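Side-chain contacts in putative dienelactone hydrolase (Klebsiella pneumoniae subsp. pneumoniae MGH 78578, PDB 3F67), which probably hydrolyses ester or lactone bonds, as a member of the dienelactone hydrolase family of alpha/beta hydrolases: residues A[53-58]-A[232-237]; A[65-70]-A[122-127]; A[72-77]-A[85-90]; A[174-177]-A[182-185]; A[190-195]-A[204-209]. All coordinates share one frame; numbering follows the deposited sequence. Where two conformers were deposited one is given.

Contact 1. Residues A[53-58]-A[232-237]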
# COMPACT_ATOMS: atom_id res chain seq x y z
N ARG A 53 -1.33 -1.93 -13.58
CA ARG A 53 -0.93 -2.43 -14.90
C ARG A 53 0.60 -2.65 -15.00
O ARG A 53 1.05 -3.65 -15.58
CB ARG A 53 -1.39 -1.48 -16.01
CG ARG A 53 -2.90 -1.49 -16.15
CD ARG A 53 -3.34 -0.70 -17.36
NE ARG A 53 -3.02 0.74 -17.34
CZ ARG A 53 -3.81 1.70 -16.90
NH1 ARG A 53 -4.99 1.42 -16.35
NH2 ARG A 53 -3.39 2.99 -17.02
N ARG A 54 1.39 -1.73 -14.40
CA ARG A 54 2.85 -1.87 -14.39
C ARG A 54 3.28 -3.11 -13.62
O ARG A 54 4.21 -3.84 -14.05
CB ARG A 54 3.51 -0.59 -13.85
CG ARG A 54 3.36 0.57 -14.86
CD ARG A 54 3.95 1.85 -14.32
NE ARG A 54 5.32 1.67 -13.85
CZ ARG A 54 5.93 2.48 -12.99
NH1 ARG A 54 5.30 3.58 -12.58
NH2 ARG A 54 7.20 2.24 -12.62
N LEU A 55 2.59 -3.39 -12.52
CA LEU A 55 2.88 -4.63 -11.75
C LEU A 55 2.50 -5.88 -12.53
O LEU A 55 3.21 -6.91 -12.48
CB LEU A 55 2.13 -4.60 -10.40
CG LEU A 55 2.77 -3.66 -9.35
CD1 LEU A 55 1.80 -3.38 -8.18
CD2 LEU A 55 4.09 -4.25 -8.83
N ALA A 56 1.38 -5.83 -13.26
CA ALA A 56 0.95 -6.97 -14.08
C ALA A 56 1.97 -7.27 -15.20
O ALA A 56 2.21 -8.42 -15.51
CB ALA A 56 -0.43 -6.72 -14.68
N GLN A 57 2.63 -6.23 -15.72
CA GLN A 57 3.67 -6.42 -16.74
C GLN A 57 4.87 -7.16 -16.16
O GLN A 57 5.66 -7.72 -16.90
CB GLN A 57 4.12 -5.08 -17.29
CG GLN A 57 3.06 -4.38 -18.05
CD GLN A 57 3.50 -3.01 -18.54
OE1 GLN A 57 4.02 -2.20 -17.78
NE2 GLN A 57 3.29 -2.75 -19.81
N GLU A 58 5.00 -7.15 -14.83
CA GLU A 58 6.08 -7.90 -14.16
C GLU A 58 5.71 -9.30 -13.75
O GLU A 58 6.56 -10.04 -13.20
CB GLU A 58 6.57 -7.14 -12.91
CG GLU A 58 7.04 -5.71 -13.20
CD GLU A 58 8.35 -5.63 -13.98
OE1 GLU A 58 9.03 -6.66 -14.16
OE2 GLU A 58 8.70 -4.52 -14.42
N GLN A 232 12.50 -0.47 -8.66
CA GLN A 232 13.36 -1.65 -8.81
C GLN A 232 13.61 -2.30 -7.45
O GLN A 232 13.63 -3.54 -7.38
CB GLN A 232 14.69 -1.27 -9.49
CG GLN A 232 14.50 -0.84 -10.99
CD GLN A 232 13.69 -1.89 -11.81
OE1 GLN A 232 12.67 -1.57 -12.47
NE2 GLN A 232 14.11 -3.17 -11.70
N ARG A 233 13.72 -1.49 -6.40
CA ARG A 233 13.92 -2.07 -5.03
C ARG A 233 12.68 -2.83 -4.60
O ARG A 233 12.78 -3.87 -3.97
CB ARG A 233 14.24 -0.99 -3.97
CG ARG A 233 15.69 -0.43 -4.08
CD ARG A 233 15.95 0.61 -3.00
NE ARG A 233 17.33 1.10 -3.18
CZ ARG A 233 18.41 0.57 -2.62
NH1 ARG A 233 18.30 -0.44 -1.77
NH2 ARG A 233 19.62 1.14 -2.86
N MSE A 234 11.50 -2.33 -4.97
CA MSE A 234 10.25 -3.04 -4.65
C MSE A 234 10.20 -4.41 -5.35
O MSE A 234 9.93 -5.45 -4.73
CB MSE A 234 9.05 -2.21 -5.08
CG MSE A 234 7.69 -2.91 -4.85
SE MSE A 234 6.29 -1.94 -5.82
CE MSE A 234 6.92 -2.35 -7.60
N LEU A 235 10.46 -4.42 -6.66
CA LEU A 235 10.51 -5.68 -7.38
C LEU A 235 11.58 -6.63 -6.82
O LEU A 235 11.32 -7.85 -6.75
CB LEU A 235 10.75 -5.45 -8.88
CG LEU A 235 9.57 -4.67 -9.53
CD1 LEU A 235 9.99 -4.33 -10.96
CD2 LEU A 235 8.26 -5.50 -9.57
N ALA A 236 12.74 -6.11 -6.43
CA ALA A 236 13.79 -6.97 -5.85
C ALA A 236 13.33 -7.59 -4.51
O ALA A 236 13.63 -8.75 -4.20
CB ALA A 236 15.10 -6.12 -5.61
N TRP A 237 12.56 -6.81 -3.74
CA TRP A 237 12.13 -7.24 -2.41
C TRP A 237 11.14 -8.38 -2.57
O TRP A 237 11.13 -9.33 -1.78
CB TRP A 237 11.45 -6.05 -1.71
CG TRP A 237 11.20 -6.24 -0.24
CD1 TRP A 237 10.01 -6.55 0.36
CD2 TRP A 237 12.15 -6.05 0.80
NE1 TRP A 237 10.17 -6.59 1.74
CE2 TRP A 237 11.47 -6.26 2.03
CE3 TRP A 237 13.52 -5.70 0.81
CZ2 TRP A 237 12.11 -6.14 3.28
CZ3 TRP A 237 14.18 -5.57 2.05
CH2 TRP A 237 13.47 -5.80 3.28
O HOH W 1 10.87 -2.98 -14.35
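With CG of Met234 anti to its backbone N (chi1 177°) and the chain bent only at its last torsion (chi3 67°), the selenomethionine methyl swings toward Leu55, where Leu55 CD2 meets Met234 CE at 3.6 Å. The two side chains cross at about a right angle, branch end against chain end. The methyl is the part of Met234 that touches the first helix; the buried side chain also packs on Val143 and Trp145 of strand 141-145. Glu58 takes a different course. A bend at chi2 (-70°) folds its carboxylate back over Leu235, so that Glu58 CD stands 3.7 Å from Leu235 CD1 and the aliphatic Glu58 CG lies 3.8 Å from Leu235 CD2. Helices 46-57 and 224-238 thus meet on one side of the central sheet of the alpha/beta hydrolase fold, and the contact joins an early crossover helix to the C-terminal one. Leu55 CD2 also approaches Leu235 CD2, at 4.4 Å, linking the two apolar pairs. Toward solvent the contact turns polar: one water donates both to Glu58 OE2 at 2.7 Å and to Gln232 OE1 at 3.0 Å, so the water joins two oxygens that both act as acceptors. Just before Leu55, Arg54 makes a cation-pi contact with Trp231, which precedes the 232-237 segment.

Contact 2. Residues A[65-70]-A[122-127]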
# COMPACT_ATOMS: atom_id res chain seq x y z
N PRO A 65 -8.20 -2.05 -4.28
CA PRO A 65 -9.58 -1.85 -3.79
C PRO A 65 -9.91 -0.37 -3.49
O PRO A 65 -9.04 0.39 -3.04
CB PRO A 65 -9.60 -2.67 -2.49
CG PRO A 65 -8.17 -2.56 -1.96
CD PRO A 65 -7.31 -2.64 -3.25
N GLU A 66 -11.17 -0.03 -3.70
CA GLU A 66 -11.72 1.27 -3.39
C GLU A 66 -12.04 1.28 -1.90
O GLU A 66 -13.21 1.11 -1.50
CB GLU A 66 -13.00 1.46 -4.21
CG GLU A 66 -13.37 2.92 -4.42
CD GLU A 66 -12.32 3.67 -5.21
OE1 GLU A 66 -11.33 4.12 -4.59
OE2 GLU A 66 -12.49 3.83 -6.45
N LEU A 67 -11.02 1.49 -1.06
CA LEU A 67 -11.20 1.28 0.40
C LEU A 67 -12.17 2.26 1.08
O LEU A 67 -12.71 1.95 2.15
CB LEU A 67 -9.84 1.30 1.11
CG LEU A 67 -9.00 0.09 0.68
CD1 LEU A 67 -7.51 0.27 0.98
CD2 LEU A 67 -9.48 -1.14 1.44
N TYR A 68 -12.40 3.43 0.47
CA TYR A 68 -13.24 4.44 1.13
C TYR A 68 -14.73 4.28 0.80
O TYR A 68 -15.54 5.09 1.25
CB TYR A 68 -12.81 5.88 0.74
CG TYR A 68 -11.38 6.29 1.16
CD1 TYR A 68 -10.62 5.49 2.03
CD2 TYR A 68 -10.85 7.50 0.70
CE1 TYR A 68 -9.30 5.90 2.43
CE2 TYR A 68 -9.56 7.93 1.08
CZ TYR A 68 -8.80 7.13 1.94
OH TYR A 68 -7.54 7.54 2.28
N PHE A 69 -15.10 3.24 0.04
CA PHE A 69 -16.44 3.22 -0.64
C PHE A 69 -17.66 3.41 0.29
O PHE A 69 -18.67 3.99 -0.13
CB PHE A 69 -16.62 1.97 -1.56
CG PHE A 69 -16.92 0.69 -0.81
CD1 PHE A 69 -18.20 0.14 -0.85
CD2 PHE A 69 -15.94 0.05 -0.04
CE1 PHE A 69 -18.49 -1.07 -0.13
CE2 PHE A 69 -16.21 -1.12 0.66
CZ PHE A 69 -17.49 -1.69 0.62
N ARG A 70 -17.56 2.95 1.53
CA ARG A 70 -18.69 3.04 2.46
C ARG A 70 -18.84 4.44 3.01
O ARG A 70 -19.95 4.84 3.39
CB ARG A 70 -18.48 2.12 3.66
CG ARG A 70 -18.41 0.62 3.31
CD ARG A 70 -18.26 -0.19 4.59
NE ARG A 70 -17.95 -1.61 4.30
CZ ARG A 70 -16.70 -2.02 4.07
NH1 ARG A 70 -15.72 -1.14 4.03
NH2 ARG A 70 -16.42 -3.29 3.85
N PHE A 122 0.96 3.51 -0.97
CA PHE A 122 1.59 4.82 -1.15
C PHE A 122 0.92 5.83 -0.26
O PHE A 122 -0.29 5.90 -0.23
CB PHE A 122 1.43 5.27 -2.63
CG PHE A 122 2.04 4.28 -3.59
CD1 PHE A 122 3.36 4.43 -4.01
CD2 PHE A 122 1.28 3.17 -4.00
CE1 PHE A 122 3.96 3.44 -4.89
CE2 PHE A 122 1.86 2.18 -4.82
CZ PHE A 122 3.19 2.33 -5.26
N CYS A 123 1.74 6.60 0.45
CA CYS A 123 1.24 7.73 1.20
C CYS A 123 0.33 7.23 2.33
O CYS A 123 0.79 6.45 3.18
CB CYS A 123 0.55 8.70 0.25
SG CYS A 123 0.30 10.16 1.09
N TRP A 124 -0.96 7.62 2.34
CA TRP A 124 -1.94 7.01 3.29
C TRP A 124 -1.82 5.47 3.25
O TRP A 124 -1.81 4.76 4.30
CB TRP A 124 -3.37 7.45 2.92
CG TRP A 124 -4.44 6.86 3.78
CD1 TRP A 124 -4.92 7.36 4.99
CD2 TRP A 124 -5.15 5.66 3.53
NE1 TRP A 124 -5.91 6.52 5.49
CE2 TRP A 124 -6.08 5.49 4.60
CE3 TRP A 124 -5.14 4.73 2.46
CZ2 TRP A 124 -6.97 4.39 4.65
CZ3 TRP A 124 -6.03 3.63 2.51
CH2 TRP A 124 -6.91 3.48 3.59
N GLY A 125 -1.72 4.95 2.03
CA GLY A 125 -1.59 3.52 1.78
C GLY A 125 -0.29 2.88 2.26
O GLY A 125 -0.26 1.66 2.54
N GLY A 126 0.76 3.69 2.38
CA GLY A 126 2.05 3.21 2.89
C GLY A 126 1.95 3.00 4.38
O GLY A 126 2.55 2.06 4.90
N ARG A 127 1.19 3.85 5.09
CA ARG A 127 0.99 3.57 6.52
C ARG A 127 0.18 2.29 6.70
O ARG A 127 0.52 1.45 7.53
CB ARG A 127 0.31 4.77 7.21
CG ARG A 127 -0.12 4.44 8.66
CD ARG A 127 -0.72 5.66 9.35
NE ARG A 127 -1.38 5.28 10.61
CZ ARG A 127 -2.60 4.76 10.68
NH1 ARG A 127 -3.34 4.61 9.58
NH2 ARG A 127 -3.11 4.46 11.88
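The turn between strand 116-122 and helix 124-133 has the form of a nucleophile elbow, the sharp strand-to-helix bend of alpha/beta hydrolases, and Trp124 reaches from it toward Tyr68 in the loop after strand 61-65. Cys123 sits at the N-cap position with a positive phi of 65°, as expected for this strained turn, and is probably the nucleophile of a Cys-His-Asp triad with His212 and Asp180. Next to it, Trp124 has CG anti to the backbone N, which sends its indole out from the helix start toward the loop. Tyr68 comes from the opposite direction and meets the indole in a T-shaped (edge-to-face) pair: the edge of the phenol points at the six-membered ring, with centroids 5.0 Å apart and planes at 82°. Tyr68 CE1 packs on Trp124 CZ2 at 3.6 Å. Leu67 takes the rim instead, its CD1 lying in the indole plane 4.0 Å from Trp124 CZ3, so face and edge of one ring are used by successive residues of the type I turn from Glu66 to Phe69. Val88 of helix 80-88 touches both aromatic side chains, and Val96 of helix 93-108 also packs on Trp124. The phenol oxygen is buried and has no hydrogen-bond partner in the model; Tyr68 OH instead lies over the centre of the indole, 3.3 Å from Trp124 CD2.

Contact 3. Residues A[72-77]-A[85-90]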
# COMPACT_ATOMS: atom_id res chain seq x y z
N GLY A 72 -17.39 7.45 1.54
CA GLY A 72 -17.58 8.52 0.54
C GLY A 72 -16.64 8.42 -0.64
O GLY A 72 -15.88 7.47 -0.76
N ASP A 73 -16.73 9.42 -1.51
CA ASP A 73 -16.00 9.41 -2.76
C ASP A 73 -14.98 10.56 -2.74
O ASP A 73 -15.37 11.73 -2.69
CB ASP A 73 -17.01 9.66 -3.88
CG ASP A 73 -16.37 9.77 -5.26
OD1 ASP A 73 -15.13 9.60 -5.38
OD2 ASP A 73 -17.12 10.08 -6.22
N PRO A 74 -13.68 10.24 -2.81
CA PRO A 74 -12.64 11.28 -2.75
C PRO A 74 -12.77 12.31 -3.88
O PRO A 74 -12.37 13.48 -3.72
CB PRO A 74 -11.32 10.49 -2.86
CG PRO A 74 -11.72 9.11 -3.22
CD PRO A 74 -13.10 8.90 -2.81
N ASN A 75 -13.37 11.91 -5.00
CA ASN A 75 -13.66 12.85 -6.08
C ASN A 75 -14.67 13.95 -5.77
O ASN A 75 -14.75 14.96 -6.50
CB ASN A 75 -14.07 12.09 -7.35
CG ASN A 75 -12.93 11.23 -7.87
OD1 ASN A 75 -11.77 11.66 -7.90
ND2 ASN A 75 -13.26 10.01 -8.27
N GLU A 76 -15.41 13.81 -4.67
CA GLU A 76 -16.28 14.88 -4.20
C GLU A 76 -15.59 15.98 -3.38
O GLU A 76 -16.25 16.90 -2.92
CB GLU A 76 -17.46 14.30 -3.41
CG GLU A 76 -18.34 13.46 -4.31
CD GLU A 76 -19.68 13.14 -3.71
OE1 GLU A 76 -19.82 13.15 -2.46
OE2 GLU A 76 -20.60 12.91 -4.51
N TYR A 77 -14.27 15.90 -3.25
CA TYR A 77 -13.53 16.93 -2.51
C TYR A 77 -12.54 17.60 -3.44
O TYR A 77 -11.99 16.94 -4.33
CB TYR A 77 -12.79 16.28 -1.33
CG TYR A 77 -13.79 15.75 -0.35
CD1 TYR A 77 -14.41 16.61 0.57
CD2 TYR A 77 -14.22 14.43 -0.42
CE1 TYR A 77 -15.38 16.14 1.46
CE2 TYR A 77 -15.21 13.95 0.44
CZ TYR A 77 -15.78 14.81 1.37
OH TYR A 77 -16.74 14.33 2.23
N LYS A 85 -10.39 15.72 6.60
CA LYS A 85 -11.35 15.90 7.71
C LYS A 85 -12.68 15.16 7.54
O LYS A 85 -13.17 14.52 8.48
CB LYS A 85 -11.60 17.40 7.94
CG LYS A 85 -12.54 17.74 9.10
CD LYS A 85 -12.58 19.27 9.27
CE LYS A 85 -13.67 19.72 10.23
NZ LYS A 85 -13.70 21.23 10.35
N GLU A 86 -13.27 15.26 6.36
CA GLU A 86 -14.63 14.77 6.15
C GLU A 86 -14.70 13.32 5.64
O GLU A 86 -15.75 12.67 5.76
CB GLU A 86 -15.40 15.71 5.20
CG GLU A 86 -15.43 17.19 5.64
CD GLU A 86 -16.12 17.44 6.99
OE1 GLU A 86 -16.88 16.58 7.49
OE2 GLU A 86 -15.89 18.54 7.56
N LEU A 87 -13.60 12.82 5.11
CA LEU A 87 -13.60 11.45 4.58
C LEU A 87 -12.49 10.58 5.17
O LEU A 87 -12.77 9.61 5.86
CB LEU A 87 -13.53 11.46 3.05
CG LEU A 87 -13.49 10.08 2.37
CD1 LEU A 87 -14.70 9.22 2.83
CD2 LEU A 87 -13.55 10.28 0.85
N VAL A 88 -11.23 10.92 4.92
CA VAL A 88 -10.13 10.02 5.31
C VAL A 88 -10.18 9.67 6.81
O VAL A 88 -10.01 8.50 7.20
CB VAL A 88 -8.73 10.59 4.97
CG1 VAL A 88 -7.62 9.60 5.41
CG2 VAL A 88 -8.61 10.86 3.43
N SER A 89 -10.46 10.68 7.62
CA SER A 89 -10.41 10.58 9.08
C SER A 89 -11.64 9.84 9.63
O SER A 89 -11.79 9.65 10.84
CB SER A 89 -10.26 11.98 9.68
OG SER A 89 -8.97 12.49 9.39
N LYS A 90 -12.52 9.44 8.72
CA LYS A 90 -13.70 8.68 9.09
C LYS A 90 -13.64 7.22 8.66
O LYS A 90 -14.59 6.45 8.91
CB LYS A 90 -14.98 9.39 8.55
CG LYS A 90 -15.10 10.83 9.08
CD LYS A 90 -16.51 11.35 9.01
CE LYS A 90 -16.59 12.81 9.46
NZ LYS A 90 -16.14 13.01 10.88
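Leu87 fills the tight side of this contact by sending its two methyls to different parts of the 72-77 segment. Its CG lies anti to the backbone N (chi1 179°), directing the branch straight at the loop: Leu87 CD1 touches the backbone of Gly72, 3.5 Å from Gly72 N, and Leu87 CD2 rests 3.7 Å from Pro74 N, with the proline CD close by. Gly72, with no side chain, lets the methyl come right up to the main chain. Outside the two segments, the buried Leu87 also packs on Tyr68 and Gln71. The other side is looser and faces solvent. Here the Tyr77 ring slants across the helix, with Tyr77 OH 3.5 Å from Glu86 CB and Tyr77 CE2 4.0 Å from Leu87 CB; the Glu86 chain then bends away, leaving its methylene as the touching part. Within the loop, Asp73 OD1 accepts from Asn75 N at 2.9 Å, met from well above the carboxylate plane, at the start of the 3-10 segment 74-76. That bond closes an Asx turn, set in a connection that folds back on helix 80-88, within the long excursion between strands 61-65 and 116-122 of the alpha/beta hydrolase fold.

Contact 4. Residues A[174-177]-A[182-185]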
# COMPACT_ATOMS: atom_id res chain seq x y z
N GLY A 174 10.67 0.00 3.42
CA GLY A 174 10.05 1.34 3.32
C GLY A 174 10.85 2.19 2.34
O GLY A 174 12.08 2.15 2.32
N LEU A 175 10.15 2.96 1.51
CA LEU A 175 10.83 3.86 0.54
C LEU A 175 10.40 5.28 0.90
O LEU A 175 9.23 5.64 0.73
CB LEU A 175 10.38 3.47 -0.89
CG LEU A 175 10.78 2.02 -1.27
CD1 LEU A 175 10.09 1.60 -2.59
CD2 LEU A 175 12.36 1.86 -1.39
N TYR A 176 11.35 6.09 1.41
CA TYR A 176 11.01 7.37 2.05
C TYR A 176 11.84 8.50 1.42
O TYR A 176 12.94 8.25 0.89
CB TYR A 176 11.26 7.25 3.58
CG TYR A 176 10.07 6.56 4.24
CD1 TYR A 176 9.80 5.19 3.99
CD2 TYR A 176 9.20 7.27 5.08
CE1 TYR A 176 8.70 4.57 4.52
CE2 TYR A 176 8.06 6.64 5.65
CZ TYR A 176 7.84 5.29 5.37
OH TYR A 176 6.71 4.66 5.87
N GLY A 177 11.29 9.71 1.43
CA GLY A 177 12.00 10.88 0.88
C GLY A 177 12.59 11.78 1.97
O GLY A 177 11.89 12.19 2.91
N SER A 182 6.38 16.19 5.74
CA SER A 182 5.29 15.49 6.45
C SER A 182 5.78 14.24 7.21
O SER A 182 5.07 13.75 8.10
CB SER A 182 4.14 15.13 5.51
OG SER A 182 4.43 13.99 4.73
N ILE A 183 6.97 13.74 6.86
CA ILE A 183 7.59 12.58 7.53
C ILE A 183 9.04 12.91 7.85
O ILE A 183 9.97 12.51 7.13
CB ILE A 183 7.44 11.26 6.69
CG1 ILE A 183 5.95 11.03 6.37
CG2 ILE A 183 8.09 10.03 7.39
CD1 ILE A 183 5.69 9.87 5.39
N PRO A 184 9.27 13.66 8.94
CA PRO A 184 10.62 14.08 9.24
C PRO A 184 11.54 12.93 9.56
O PRO A 184 11.12 11.84 10.02
CB PRO A 184 10.46 14.99 10.49
CG PRO A 184 9.06 15.36 10.50
CD PRO A 184 8.30 14.20 9.92
N GLN A 185 12.83 13.15 9.34
CA GLN A 185 13.78 12.10 9.58
C GLN A 185 13.88 11.62 11.04
O GLN A 185 14.27 10.48 11.29
CB GLN A 185 15.17 12.45 8.98
CG GLN A 185 15.10 12.60 7.48
CD GLN A 185 14.48 11.38 6.82
OE1 GLN A 185 15.02 10.29 6.89
NE2 GLN A 185 13.31 11.56 6.21
O HOH W 2 10.72 10.82 5.02
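Apolar packing brings Ile183 against the rim of Tyr176. The methyl Ile183 CG2 lies in the plane of the phenol ring, 3.8 Å from Tyr176 CD2 and equally close to CE2, while the longer branch ends with Ile183 CD1 4.0 Å from Tyr176 CE2. The two side chains cross at about a right angle. Both ends of the isoleucine are used because CG2 stands anti to the backbone N and CG1 beside that N (chi1 -55°), so that CG2 meets the edge in plane while CD1 reaches CE2 from out of the plane. Ile183 also touches His212, and its backbone N makes a weak hydrogen bond to Asp180 OD1; these two residues probably form the relay of a Cys-His-Asp triad with Cys123. The contact thus spans the loop after strand 172-177, the position from which alpha/beta hydrolases present their acidic residue, and runs on into helix 185-197, with Pro184 at the N-cap position. Polar contacts are made through water. A single molecule donates to Gly177 O and to Ile183 O, at 2.8 Å each, joining the end of the strand to the loop. It also accepts a weak bond from Gln185 NE2 at 2.9 Å, and it lies near the plane of the Tyr176 ring, at the edge. A bend at chi2 (-53°) turns the Gln185 amide back toward the strand, yet Gln185 NE2 remains 3.6 Å from Gly177 O, and the water mediates between them. The phenol itself is held from outside these segments: Tyr176 OH is hydrogen-bonded with Gly147 O and with Trp130 NE1.

Contact 5. Residues A[190-195]-A[204-209]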
# COMPACT_ATOMS: atom_id res chain seq x y z
N THR A 190 12.81 7.09 14.99
CA THR A 190 11.94 6.46 15.97
C THR A 190 11.49 5.09 15.45
O THR A 190 11.49 4.11 16.19
CB THR A 190 10.69 7.35 16.27
OG1 THR A 190 11.15 8.63 16.73
CG2 THR A 190 9.80 6.73 17.31
N MSE A 191 11.15 5.02 14.17
CA MSE A 191 10.71 3.76 13.61
C MSE A 191 11.85 2.73 13.56
O MSE A 191 11.65 1.55 13.87
CB MSE A 191 10.14 3.97 12.20
CG MSE A 191 9.65 2.68 11.60
SE MSE A 191 8.05 2.03 12.56
CE MSE A 191 7.51 0.64 11.34
N ARG A 192 13.06 3.19 13.21
CA ARG A 192 14.21 2.29 13.22
C ARG A 192 14.49 1.76 14.61
O ARG A 192 14.87 0.59 14.74
CB ARG A 192 15.47 2.97 12.65
CG ARG A 192 15.38 3.13 11.13
CD ARG A 192 16.54 3.96 10.58
NE ARG A 192 16.57 3.86 9.11
CZ ARG A 192 17.08 4.78 8.31
NH1 ARG A 192 17.58 5.92 8.79
NH2 ARG A 192 17.09 4.57 7.01
N GLN A 193 14.31 2.59 15.65
CA GLN A 193 14.44 2.12 17.01
C GLN A 193 13.41 1.03 17.29
O GLN A 193 13.75 0.03 17.93
CB GLN A 193 14.32 3.25 18.05
CG GLN A 193 15.49 4.20 18.09
CD GLN A 193 15.34 5.26 19.19
OE1 GLN A 193 14.31 5.32 19.89
NE2 GLN A 193 16.33 6.13 19.31
N ALA A 194 12.18 1.24 16.83
CA ALA A 194 11.09 0.31 17.11
C ALA A 194 11.39 -1.03 16.40
O ALA A 194 11.21 -2.10 16.98
CB ALA A 194 9.75 0.89 16.63
N LEU A 195 11.87 -0.95 15.17
CA LEU A 195 12.20 -2.17 14.37
C LEU A 195 13.38 -2.95 14.98
O LEU A 195 13.35 -4.20 15.06
CB LEU A 195 12.51 -1.76 12.94
CG LEU A 195 11.32 -1.23 12.15
CD1 LEU A 195 11.80 -0.53 10.84
CD2 LEU A 195 10.26 -2.34 11.88
N ILE A 204 14.39 0.74 5.90
CA ILE A 204 13.86 1.98 5.33
C ILE A 204 14.97 2.63 4.50
O ILE A 204 16.07 2.93 5.02
CB ILE A 204 13.38 2.96 6.46
CG1 ILE A 204 12.20 2.32 7.20
CG2 ILE A 204 12.98 4.29 5.88
CD1 ILE A 204 11.77 3.06 8.51
N VAL A 205 14.70 2.82 3.23
CA VAL A 205 15.63 3.49 2.33
C VAL A 205 15.16 4.93 2.21
O VAL A 205 13.98 5.17 1.91
CB VAL A 205 15.62 2.80 0.96
CG1 VAL A 205 16.44 3.63 -0.11
CG2 VAL A 205 16.16 1.33 1.12
N VAL A 206 16.08 5.89 2.48
CA VAL A 206 15.74 7.30 2.41
C VAL A 206 16.43 7.95 1.20
O VAL A 206 17.67 7.88 1.08
CB VAL A 206 16.18 8.03 3.68
CG1 VAL A 206 15.78 9.50 3.57
CG2 VAL A 206 15.51 7.39 4.89
N TYR A 207 15.63 8.52 0.31
CA TYR A 207 16.14 9.16 -0.92
C TYR A 207 16.46 10.63 -0.65
O TYR A 207 15.55 11.42 -0.40
CB TYR A 207 15.10 9.04 -2.05
CG TYR A 207 15.00 7.62 -2.53
CD1 TYR A 207 15.86 7.14 -3.53
CD2 TYR A 207 14.08 6.73 -1.95
CE1 TYR A 207 15.82 5.79 -3.95
CE2 TYR A 207 14.03 5.39 -2.36
CZ TYR A 207 14.88 4.95 -3.37
OH TYR A 207 14.85 3.65 -3.79
N PRO A 208 17.75 11.01 -0.73
CA PRO A 208 18.15 12.39 -0.39
C PRO A 208 17.42 13.49 -1.16
O PRO A 208 17.21 14.57 -0.62
CB PRO A 208 19.66 12.44 -0.73
CG PRO A 208 20.13 11.06 -0.82
CD PRO A 208 18.89 10.15 -1.09
N GLU A 209 17.06 13.24 -2.41
CA GLU A 209 16.54 14.33 -3.23
C GLU A 209 15.01 14.35 -3.31
O GLU A 209 14.44 15.23 -3.94
CB GLU A 209 17.11 14.21 -4.65
CG GLU A 209 18.64 14.30 -4.68
CD GLU A 209 19.14 15.55 -3.97
OE1 GLU A 209 18.50 16.63 -4.13
OE2 GLU A 209 20.14 15.46 -3.23
O HOH W 3 16.51 0.96 8.03
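The guanidinium of Arg192 presents its edge to strand 202-207, with Ile204 O almost in its plane. Arg192 NH2 donates to Ile204 O at 2.8 Å in a moderately bent bond (142° at the hydrogen), and the donor is tilted 35° from the carbonyl plane. Val206 CG2 meets the same group obliquely, 3.9 Å from Arg192 NH2. A second link passes through water, which accepts from Arg192 NE at 3.1 Å and from Ile204 N at 3.0 Å. The arginine therefore reaches both the N-H and the C=O of one residue on an outermost strand of the sheet, which has a neighbouring strand, 172-177, along its other edge. Its chain runs extended from CG to NE, long enough to span the gap from helix to strand. This is the helix-on-sheet packing of a beta-alpha-beta crossover made by strand 172-177, helix 185-197 and strand 202-207; helix and final strand run nearly antiparallel, the axes of segments 190-195 and 204-207 at 162°. Beneath the polar bridge, Ile204 CD1 faces two helix residues, 3.8 Å from Met191 CG and 4.3 Å from Leu195 CD1. Met191, a selenomethionine, crosses Ile204 at about a right angle, and a bend at chi2 sends the selenium onward from the touching CG. Ile204 also packs on Tyr176, and Met191 on Leu149 and Val162.

In the fold
From the N terminus, the first segment reached is 53-58, whose partner 232-237 lies near the C terminus, so contact 1 closes a loop within which the other four contacts nest. Contact 2 ties the loop after strand 61-65 to the start of helix 124-133, and contact 3 nests inside it as a short excursion. The two touch through Val88. Contacts 4 and 5 follow in series and join the last beta-alpha-beta unit, their strands 172-177 and 202-207 being neighbours in the sheet, with centres of the two contacts about 7 Å apart. Contact 1 returns to this region through Arg233, which packs on Leu175 and Tyr207.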